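RNA-dependent RNA polymerase (Dera Ghazi Khan orthonairovirus, PDB 6DX2) carries a viral OTU cysteine protease domain with deubiquitinase activity, the part in this structure, within a larger protein that probably copies RNA from an RNA template. Local coordinates at residues 46-51 / 141-145. Sequence-based numbering, arbitrary orientation.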
loop_
_atom_site.group_PDB
_atom_site.type_symbol
_atom_site.label_atom_id
_atom_site.label_comp_id
_atom_site.label_asym_id
_atom_site.label_seq_id
_atom_site.Cartn_x
_atom_site.Cartn_y
_atom_site.Cartn_z
ATOM N N SER A 46 -1.086 4.148 -8.154
ATOM C CA SER A 46 -1.845 2.937 -7.905
ATOM C C SER A 46 -2.953 3.192 -6.903
ATOM O O SER A 46 -4.100 2.731 -7.107
ATOM C CB SER A 46 -0.905 1.846 -7.423
ATOM O OG SER A 46 -0.059 1.419 -8.474
ATOM N N VAL A 47 -2.620 3.869 -5.802
ATOM C CA VAL A 47 -3.630 4.204 -4.798
ATOM C C VAL A 47 -4.688 5.115 -5.403
ATOM O O VAL A 47 -5.892 4.893 -5.216
ATOM C CB VAL A 47 -2.956 4.855 -3.585
ATOM C CG1 VAL A 47 -4.031 5.512 -2.678
ATOM C CG2 VAL A 47 -2.200 3.757 -2.884
ATOM N N SER A 48 -4.260 6.105 -6.221
ATOM C CA SER A 48 -5.240 6.972 -6.849
ATOM C C SER A 48 -6.163 6.152 -7.768
ATOM O O SER A 48 -7.377 6.365 -7.801
ATOM C CB SER A 48 -4.542 8.080 -7.653
ATOM O OG SER A 48 -5.470 8.994 -8.232
ATOM N N PHE A 49 -5.591 5.217 -8.531
ATOM C CA PHE A 49 -6.435 4.415 -9.418
ATOM C C PHE A 49 -7.511 3.682 -8.633
ATOM O O PHE A 49 -8.676 3.629 -9.073
ATOM C CB PHE A 49 -5.610 3.388 -10.200
ATOM C CG PHE A 49 -6.473 2.612 -11.202
ATOM C CD1 PHE A 49 -6.903 3.220 -12.360
ATOM C CD2 PHE A 49 -6.937 1.345 -10.892
ATOM C CE1 PHE A 49 -7.727 2.534 -13.294
ATOM C CE2 PHE A 49 -7.764 0.665 -11.793
ATOM C CZ PHE A 49 -8.145 1.273 -12.989
ATOM N N LEU A 50 -7.123 3.096 -7.499
ATOM C CA LEU A 50 -8.069 2.300 -6.719
ATOM C C LEU A 50 -9.102 3.159 -6.012
ATOM O O LEU A 50 -10.239 2.690 -5.807
ATOM C CB LEU A 50 -7.325 1.430 -5.731
ATOM C CG LEU A 50 -6.533 0.314 -6.430
ATOM C CD1 LEU A 50 -5.679 -0.387 -5.429
ATOM C CD2 LEU A 50 -7.466 -0.731 -7.127
ATOM N N LEU A 51 -8.758 4.387 -5.625
ATOM C CA LEU A 51 -9.747 5.228 -4.942
ATOM C C LEU A 51 -10.651 5.981 -5.912
ATOM O O LEU A 51 -11.845 6.139 -5.631
ATOM C CB LEU A 51 -9.067 6.231 -4.033
ATOM C CG LEU A 51 -8.239 5.619 -2.936
ATOM C CD1 LEU A 51 -7.476 6.736 -2.215
ATOM C CD2 LEU A 51 -9.162 4.865 -1.887
ATOM N N ALA A 141 -9.919 -3.796 0.753
ATOM C CA ALA A 141 -8.646 -3.131 0.817
ATOM C C ALA A 141 -8.266 -2.535 -0.530
ATOM O O ALA A 141 -8.782 -2.931 -1.589
ATOM C CB ALA A 141 -7.553 -4.127 1.253
ATOM N N LEU A 142 -7.293 -1.649 -0.470
ATOM C CA LEU A 142 -6.488 -1.318 -1.653
ATOM C C LEU A 142 -5.385 -2.361 -1.734
ATOM O O LEU A 142 -4.441 -2.345 -0.934
ATOM C CB LEU A 142 -5.917 0.087 -1.598
ATOM C CG LEU A 142 -6.776 1.281 -1.222
ATOM C CD1 LEU A 142 -6.032 2.573 -1.632
ATOM C CD2 LEU A 142 -8.092 1.293 -1.797
ATOM N N ASN A 143 -5.498 -3.217 -2.733
ATOM C CA ASN A 143 -4.582 -4.322 -2.960
ATOM C C ASN A 143 -3.546 -3.852 -3.950
ATOM O O ASN A 143 -3.904 -3.556 -5.090
ATOM C CB ASN A 143 -5.344 -5.527 -3.493
ATOM C CG ASN A 143 -6.226 -6.115 -2.415
ATOM O OD1 ASN A 143 -5.700 -6.674 -1.471
ATOM N ND2 ASN A 143 -7.519 -5.789 -2.429
ATOM N N LEU A 144 -2.274 -3.890 -3.541
ATOM C CA LEU A 144 -1.171 -3.424 -4.382
ATOM C C LEU A 144 -0.243 -4.580 -4.636
ATOM O O LEU A 144 0.104 -5.308 -3.690
ATOM C CB LEU A 144 -0.386 -2.293 -3.641
ATOM C CG LEU A 144 -1.240 -1.064 -3.311
ATOM C CD1 LEU A 144 -0.342 -0.051 -2.627
ATOM C CD2 LEU A 144 -1.879 -0.425 -4.579
ATOM N N LYS A 145 0.163 -4.725 -5.893
ATOM C CA LYS A 145 1.129 -5.726 -6.279
ATOM C C LYS A 145 2.486 -5.078 -6.355
ATOM O O LYS A 145 2.687 -4.121 -7.120
ATOM C CB LYS A 145 0.771 -6.349 -7.620
ATOM C CG LYS A 145 1.696 -7.488 -8.053
ATOM C CD LYS A 145 1.212 -8.110 -9.384
ATOM C CE LYS A 145 1.693 -7.284 -10.556
ATOM N NZ LYS A 145 1.051 -7.729 -11.823
#
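Leu51 N donates to Val47 O over 2.9 Å, one turn back along the helix. The two residues are four apart on one face of the helix, and Leu142 from the strand reaches both. Leu142 CD1 meets Val47 CG1 at 3.7 Å. Its other methyl, CD2, lies 3.7 Å from Leu51 CD2. The Leu142 side chain crosses each of these two at about a right angle. Its CG sits beside the backbone N and anti to the carbonyl carbon (chi1 -47°), which carries the branch end toward the helix. Leu108 and Leu112 of helix 102-112 also touch Val47 and Leu51, respectively.

Leu50 runs the other way, past Leu142 and toward the strand backbone. Its CD1 is 3.9 Å from Leu142 CB and also reaches the main chain, 3.6 Å from Asn143 O. That approach is a van der Waals contact. The same methyl meets Leu144 CD2 at 3.9 Å.

This is a helix packed on the central mixed sheet of the OTU domain. The axes of helix segment 46-51 and strand segment 142-145 approach to 8.9 Å, with 143° between their N-to-C directions. Helix 42-52 begins at Cys42, consistent with the helix that starts at the nucleophilic cysteine in OTU proteases. Strand 142-147 lies between strands 116-121 and 150-156.

Ser46 contributes carbon rather than oxygen to the interface. Its CB touches Leu144 CD2 at 3.8 Å, while OG hydrogen-bonds to Cys42 O within the helix. Pro153 of strand 150-156 touches Ser46 and Leu50 as well. Asn143 starts its side chain away from the helix. Its buried amide is satisfied at both ends, OD1 by Trp119 NE1 and ND2 by Val138 O.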